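PDB 1Z24: insecticyanin-A from Manduca sexta, which binds the bile pigment biliverdin IX gamma as a blue chromophore that, mixed with lipoprotein-bound carotenes, gives the hornworm its green camouflage. Local coordinates for residues Glu29-Cys43 / Asp161-Cys175. Sequence-based numbering, arbitrary orientation.
Sequences EIAKLPLENENQGKC and DASKFISNDFSEAAC. With BLV (biliverdin IX gamma chromophore), chain B.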
loop_
_atom_site.group_PDB
_atom_site.type_symbol
_atom_site.label_atom_id
_atom_site.label_comp_id
_atom_site.label_asym_id
_atom_site.label_seq_id
_atom_site.Cartn_x
_atom_site.Cartn_y
_atom_site.Cartn_z
ATOM N N GLU A 29 9.694 0.202 25.112
ATOM C CA GLU A 29 9.630 -0.384 23.780
ATOM C C GLU A 29 9.582 -1.900 23.925
ATOM O O GLU A 29 10.595 -2.512 24.070
ATOM C CB GLU A 29 10.870 0.060 23.009
ATOM C CG GLU A 29 10.971 -0.714 21.689
ATOM C CD GLU A 29 12.187 -0.291 20.980
ATOM O OE1 GLU A 29 12.264 0.769 20.360
ATOM O OE2 GLU A 29 13.160 -1.143 21.155
ATOM N N ILE A 30 8.400 -2.490 23.935
ATOM C CA ILE A 30 8.244 -3.909 24.110
ATOM C C ILE A 30 8.829 -4.593 22.937
ATOM O O ILE A 30 9.466 -5.627 23.021
ATOM C CB ILE A 30 6.742 -4.208 24.196
ATOM C CG1 ILE A 30 6.163 -3.586 25.437
ATOM C CG2 ILE A 30 6.498 -5.696 24.252
ATOM C CD1 ILE A 30 6.916 -4.011 26.668
ATOM N N ALA A 31 8.613 -4.014 21.790
ATOM C CA ALA A 31 9.175 -4.650 20.606
ATOM C C ALA A 31 9.239 -3.644 19.507
ATOM O O ALA A 31 8.536 -2.619 19.569
ATOM C CB ALA A 31 8.333 -5.791 20.100
ATOM N N LYS A 32 10.058 -3.922 18.493
ATOM C CA LYS A 32 10.137 -2.983 17.364
ATOM C C LYS A 32 10.526 -3.724 16.101
ATOM O O LYS A 32 10.948 -4.858 16.221
ATOM C CB LYS A 32 11.319 -1.982 17.583
ATOM C CG LYS A 32 12.680 -2.695 17.787
ATOM C CD LYS A 32 13.895 -1.771 17.768
ATOM C CE LYS A 32 15.207 -2.459 18.243
ATOM N NZ LYS A 32 15.125 -2.707 19.679
ATOM N N LEU A 33 10.381 -3.073 14.915
ATOM C CA LEU A 33 10.844 -3.663 13.693
ATOM C C LEU A 33 12.339 -3.226 13.694
ATOM O O LEU A 33 12.625 -2.201 14.369
ATOM C CB LEU A 33 10.171 -3.088 12.448
ATOM C CG LEU A 33 8.693 -3.481 12.269
ATOM C CD1 LEU A 33 8.204 -3.016 10.905
ATOM C CD2 LEU A 33 8.437 -4.949 12.391
ATOM N N PRO A 34 13.257 -3.951 13.055
ATOM C CA PRO A 34 14.637 -3.533 13.074
ATOM C C PRO A 34 14.843 -2.087 12.611
ATOM O O PRO A 34 14.143 -1.634 11.698
ATOM C CB PRO A 34 15.308 -4.327 11.973
ATOM C CG PRO A 34 14.436 -5.479 11.656
ATOM C CD PRO A 34 13.098 -5.155 12.235
ATOM N N LEU A 35 15.674 -1.377 13.374
ATOM C CA LEU A 35 16.012 0.043 13.158
ATOM C C LEU A 35 17.482 0.221 13.508
ATOM O O LEU A 35 17.831 0.077 14.692
ATOM C CB LEU A 35 15.057 0.976 13.926
ATOM C CG LEU A 35 15.441 2.475 13.861
ATOM C CD1 LEU A 35 15.598 2.944 12.391
ATOM C CD2 LEU A 35 14.403 3.330 14.611
ATOM N N GLU A 36 18.284 0.391 12.482
ATOM C CA GLU A 36 19.704 0.527 12.678
ATOM C C GLU A 36 20.251 1.298 13.888
ATOM O O GLU A 36 20.904 0.683 14.710
ATOM C CB GLU A 36 20.407 1.216 11.489
ATOM C CG GLU A 36 21.827 0.721 11.268
ATOM C CD GLU A 36 21.821 -0.721 10.872
ATOM O OE1 GLU A 36 20.927 -1.240 10.234
ATOM O OE2 GLU A 36 22.862 -1.367 11.309
ATOM N N ASN A 37 19.785 2.490 14.103
ATOM C CA ASN A 37 20.265 3.254 15.208
ATOM C C ASN A 37 19.931 2.678 16.514
ATOM O O ASN A 37 20.525 3.088 17.472
ATOM C CB ASN A 37 19.921 4.756 15.200
ATOM C CG ASN A 37 18.411 4.990 15.323
ATOM O OD1 ASN A 37 17.704 4.324 16.072
ATOM N ND2 ASN A 37 17.922 6.055 14.706
ATOM N N GLU A 38 18.986 1.783 16.606
ATOM C CA GLU A 38 18.739 1.350 17.965
ATOM C C GLU A 38 18.734 -0.155 18.200
ATOM O O GLU A 38 18.344 -0.696 19.257
ATOM C CB GLU A 38 17.501 2.052 18.432
ATOM C CG GLU A 38 16.237 1.475 17.689
ATOM C CD GLU A 38 14.965 1.952 18.381
ATOM O OE1 GLU A 38 14.157 2.742 17.970
ATOM O OE2 GLU A 38 14.789 1.366 19.503
ATOM N N ASN A 39 19.167 -0.828 17.194
ATOM C CA ASN A 39 19.210 -2.264 17.284
ATOM C C ASN A 39 19.987 -2.837 18.476
ATOM O O ASN A 39 19.543 -3.809 19.017
ATOM C CB ASN A 39 19.779 -2.842 15.969
ATOM C CG ASN A 39 18.743 -2.843 14.873
ATOM O OD1 ASN A 39 17.579 -2.956 15.211
ATOM N ND2 ASN A 39 19.142 -2.728 13.598
ATOM N N GLN A 40 21.052 -2.184 18.908
ATOM C CA GLN A 40 21.840 -2.676 20.035
ATOM C C GLN A 40 21.428 -2.275 21.444
ATOM O O GLN A 40 21.920 -2.871 22.383
ATOM C CB GLN A 40 23.279 -2.182 19.839
ATOM C CG GLN A 40 24.274 -3.144 19.147
ATOM C CD GLN A 40 25.746 -2.598 19.261
ATOM O OE1 GLN A 40 26.471 -2.848 20.286
ATOM N NE2 GLN A 40 26.214 -1.832 18.232
ATOM N N GLY A 41 20.564 -1.271 21.603
ATOM C CA GLY A 41 20.133 -0.823 22.919
ATOM C C GLY A 41 19.098 -1.738 23.574
ATOM O O GLY A 41 18.291 -2.406 22.941
ATOM N N LYS A 42 19.096 -1.785 24.872
ATOM C CA LYS A 42 18.127 -2.626 25.527
ATOM C C LYS A 42 17.524 -1.779 26.576
ATOM O O LYS A 42 18.074 -0.697 26.761
ATOM C CB LYS A 42 18.753 -3.847 26.135
ATOM C CG LYS A 42 19.640 -4.445 25.076
ATOM C CD LYS A 42 19.292 -5.878 24.700
ATOM C CE LYS A 42 20.165 -6.843 25.528
ATOM N NZ LYS A 42 21.468 -7.202 24.926
ATOM N N CYS A 43 16.442 -2.270 27.189
ATOM C CA CYS A 43 15.786 -1.510 28.206
ATOM C C CYS A 43 15.468 -0.153 27.631
ATOM O O CYS A 43 15.625 0.851 28.295
ATOM C CB CYS A 43 16.757 -1.316 29.378
ATOM S SG CYS A 43 15.977 -0.589 30.813
ATOM N N ASP A 161 4.255 -6.088 9.187
ATOM C CA ASP A 161 4.348 -7.503 9.258
ATOM C C ASP A 161 4.782 -7.811 10.707
ATOM O O ASP A 161 5.963 -7.723 11.096
ATOM C CB ASP A 161 5.391 -7.928 8.280
ATOM C CG ASP A 161 5.673 -9.446 8.344
ATOM O OD1 ASP A 161 6.368 -9.968 7.541
ATOM O OD2 ASP A 161 5.078 -10.178 9.260
ATOM N N ALA A 162 3.792 -8.240 11.447
ATOM C CA ALA A 162 3.956 -8.557 12.837
ATOM C C ALA A 162 4.978 -9.577 13.153
ATOM O O ALA A 162 5.601 -9.587 14.205
ATOM C CB ALA A 162 2.662 -8.726 13.556
ATOM N N SER A 163 5.153 -10.448 12.224
ATOM C CA SER A 163 6.117 -11.484 12.436
ATOM C C SER A 163 7.513 -10.950 12.381
ATOM O O SER A 163 8.462 -11.662 12.613
ATOM C CB SER A 163 5.947 -12.554 11.374
ATOM O OG SER A 163 6.568 -12.139 10.200
ATOM N N LYS A 164 7.665 -9.703 12.061
ATOM C CA LYS A 164 9.020 -9.219 12.004
ATOM C C LYS A 164 9.376 -8.455 13.271
ATOM O O LYS A 164 10.446 -7.923 13.357
ATOM C CB LYS A 164 9.089 -8.307 10.843
ATOM C CG LYS A 164 8.913 -9.072 9.544
ATOM C CD LYS A 164 10.020 -10.091 9.397
ATOM C CE LYS A 164 9.941 -10.939 8.132
ATOM N NZ LYS A 164 10.511 -10.267 6.958
ATOM N N PHE A 165 8.497 -8.369 14.266
ATOM C CA PHE A 165 8.840 -7.636 15.492
ATOM C C PHE A 165 9.929 -8.325 16.310
ATOM O O PHE A 165 10.051 -9.534 16.364
ATOM C CB PHE A 165 7.697 -7.374 16.444
ATOM C CG PHE A 165 6.817 -6.217 16.064
ATOM C CD1 PHE A 165 7.274 -4.913 16.189
ATOM C CD2 PHE A 165 5.528 -6.432 15.577
ATOM C CE1 PHE A 165 6.459 -3.843 15.814
ATOM C CE2 PHE A 165 4.689 -5.396 15.189
ATOM C CZ PHE A 165 5.179 -4.100 15.318
ATOM N N ILE A 166 10.735 -7.532 16.954
ATOM C CA ILE A 166 11.807 -8.042 17.771
ATOM C C ILE A 166 11.609 -7.523 19.176
ATOM O O ILE A 166 11.564 -6.313 19.368
ATOM C CB ILE A 166 13.135 -7.575 17.246
ATOM C CG1 ILE A 166 13.459 -8.291 15.928
ATOM C CG2 ILE A 166 14.176 -7.975 18.278
ATOM C CD1 ILE A 166 14.334 -7.359 15.101
ATOM N N SER A 167 11.502 -8.437 20.153
ATOM C CA SER A 167 11.257 -8.090 21.563
ATOM C C SER A 167 12.419 -7.453 22.258
ATOM O O SER A 167 13.546 -7.875 22.009
ATOM C CB SER A 167 10.787 -9.326 22.256
ATOM O OG SER A 167 9.382 -9.477 22.055
ATOM N N ASN A 168 12.163 -6.431 23.082
ATOM C CA ASN A 168 13.219 -5.741 23.823
ATOM C C ASN A 168 13.385 -6.402 25.219
ATOM O O ASN A 168 12.667 -7.308 25.580
ATOM C CB ASN A 168 13.016 -4.265 24.001
ATOM C CG ASN A 168 14.375 -3.625 24.088
ATOM O OD1 ASN A 168 15.304 -4.112 24.759
ATOM N ND2 ASN A 168 14.505 -2.549 23.365
ATOM N N ASP A 169 14.310 -5.973 26.023
ATOM C CA ASP A 169 14.455 -6.626 27.292
ATOM C C ASP A 169 14.558 -5.614 28.364
ATOM O O ASP A 169 15.288 -4.626 28.265
ATOM C CB ASP A 169 15.674 -7.602 27.177
ATOM C CG ASP A 169 16.234 -8.295 28.437
ATOM O OD1 ASP A 169 17.359 -8.764 28.467
ATOM O OD2 ASP A 169 15.464 -8.283 29.499
ATOM N N PHE A 170 13.780 -5.897 29.380
ATOM C CA PHE A 170 13.690 -5.047 30.542
ATOM C C PHE A 170 14.100 -5.740 31.860
ATOM O O PHE A 170 13.671 -5.338 32.933
ATOM C CB PHE A 170 12.243 -4.447 30.647
ATOM C CG PHE A 170 12.033 -3.531 29.454
ATOM C CD1 PHE A 170 12.424 -2.191 29.499
ATOM C CD2 PHE A 170 11.506 -4.057 28.267
ATOM C CE1 PHE A 170 12.286 -1.379 28.373
ATOM C CE2 PHE A 170 11.343 -3.262 27.128
ATOM C CZ PHE A 170 11.747 -1.925 27.202
ATOM N N SER A 171 14.921 -6.774 31.813
ATOM C CA SER A 171 15.345 -7.424 33.041
ATOM C C SER A 171 16.236 -6.460 33.815
ATOM O O SER A 171 16.750 -5.451 33.246
ATOM C CB SER A 171 16.038 -8.725 32.731
ATOM O OG SER A 171 17.287 -8.386 32.215
ATOM N N GLU A 172 16.405 -6.750 35.105
ATOM C CA GLU A 172 17.210 -5.862 35.901
ATOM C C GLU A 172 18.604 -5.761 35.328
ATOM O O GLU A 172 19.246 -4.707 35.303
ATOM C CB GLU A 172 17.148 -6.225 37.378
ATOM C CG GLU A 172 16.453 -5.118 38.203
ATOM C CD GLU A 172 16.712 -5.237 39.708
ATOM O OE1 GLU A 172 16.040 -4.662 40.597
ATOM O OE2 GLU A 172 17.765 -6.018 39.957
ATOM N N ALA A 173 19.023 -6.899 34.807
ATOM C CA ALA A 173 20.331 -7.005 34.204
ATOM C C ALA A 173 20.436 -6.093 33.017
ATOM O O ALA A 173 21.358 -5.301 32.926
ATOM C CB ALA A 173 20.650 -8.425 33.789
ATOM N N ALA A 174 19.461 -6.219 32.129
ATOM C CA ALA A 174 19.422 -5.425 30.914
ATOM C C ALA A 174 19.416 -3.956 31.181
ATOM O O ALA A 174 20.036 -3.154 30.492
ATOM C CB ALA A 174 18.119 -5.715 30.201
ATOM N N CYS A 175 18.681 -3.584 32.186
ATOM C CA CYS A 175 18.617 -2.173 32.424
ATOM C C CYS A 175 19.706 -1.597 33.272
ATOM O O CYS A 175 19.756 -0.387 33.509
ATOM C CB CYS A 175 17.309 -1.916 33.177
ATOM S SG CYS A 175 15.898 -2.148 32.096
HETATM N NA BLV B . 13.601 6.760 15.682
HETATM C C1A BLV B . 14.112 6.977 14.446
HETATM C C2A BLV B . 13.140 7.495 13.498
HETATM C C3A BLV B . 11.977 7.610 14.200
HETATM C C4A BLV B . 12.280 7.137 15.564
HETATM C CMA BLV B . 10.544 8.049 13.713
HETATM O OA BLV B . 15.275 6.766 14.179
HETATM C CAA BLV B . 13.379 7.768 12.069
HETATM C CBA BLV B . 13.370 6.401 11.453
HETATM C CGA BLV B . 13.810 6.517 9.994
HETATM O O1A BLV B . 13.025 6.475 9.087
HETATM O O2A BLV B . 14.964 6.690 9.756
HETATM C CHB BLV B . 11.316 7.066 16.569
HETATM N NB BLV B . 12.601 6.278 18.494
HETATM C C1B BLV B . 11.417 6.475 17.817
HETATM C C2B BLV B . 10.294 6.020 18.599
HETATM C C3B BLV B . 10.814 5.550 19.733
HETATM C C4B BLV B . 12.271 5.701 19.656
HETATM C CMB BLV B . 8.829 6.087 18.199
HETATM C CAB BLV B . 10.047 4.951 20.874
HETATM C CBB BLV B . 10.650 3.845 21.421
HETATM C CHC BLV B . 13.141 5.356 20.699
HETATM N NC BLV B . 15.400 5.750 19.918
HETATM C C1C BLV B . 14.478 5.553 20.891
HETATM C C2C BLV B . 15.103 5.526 22.223
HETATM C C3C BLV B . 16.417 5.742 22.130
HETATM C C4C BLV B . 16.618 5.890 20.632
HETATM C CMC BLV B . 14.361 5.399 23.468
HETATM C CAC BLV B . 17.571 5.810 23.149
HETATM C CBC BLV B . 18.696 6.511 22.874
HETATM C CHD BLV B . 17.895 6.045 19.986
HETATM N ND BLV B . 17.200 7.502 18.116
HETATM C C1D BLV B . 18.182 6.786 18.857
HETATM C C2D BLV B . 19.531 6.999 18.249
HETATM C C3D BLV B . 19.367 7.826 17.161
HETATM C C4D BLV B . 17.946 8.118 17.118
HETATM C CMD BLV B . 20.842 6.420 18.688
HETATM O OD BLV B . 17.452 8.842 16.287
HETATM C CAD BLV B . 20.423 8.326 16.257
HETATM C CBD BLV B . 20.726 9.763 16.637
HETATM C CGD BLV B . 21.678 10.444 15.588
HETATM O O1D BLV B . 22.853 10.461 15.778
HETATM O O2D BLV B . 21.246 10.937 14.563
#
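Asn168 ND2 donates to Glu29 OE2 at 2.9 Å, and Lys32 NZ forms a salt bridge with the same oxygen, also at 2.9 Å, from the opposite face of the carboxylate plane. This largely buried network lies where a short antiparallel strand, 166-167, pairs with strand 25-32 of the lipocalin barrel. The pairing is evidenced by Lys32 and Ile166, a hydrogen-bonded pair in which Lys32 N lies 3.0 Å from Ile166 O. In return Ile166 N donates to Lys32 O at 2.8 Å, and the ladder continues as Asn168 N donates to Ile30 O. With CG anti to the backbone N (chi1 171°), the extended Glu29 side chain also brings OE1 to 3.6 Å from CBB of the biliverdin. A leucine in place of Glu29 would probably leave the Lys32 ammonium without its countercharge and the Asn168 amide without this acceptor. Packing extends both ways: Leu33 CD2 sits over one face of the Phe165 ring, 4.1 Å from its centroid, a CH-pi contact, while Phe170 turns its edge to Glu29 O. Beyond Phe170, the Cys43-Cys175 disulfide ties the two segments covalently, its SG-SG bond twisted to a chi3 of 98°.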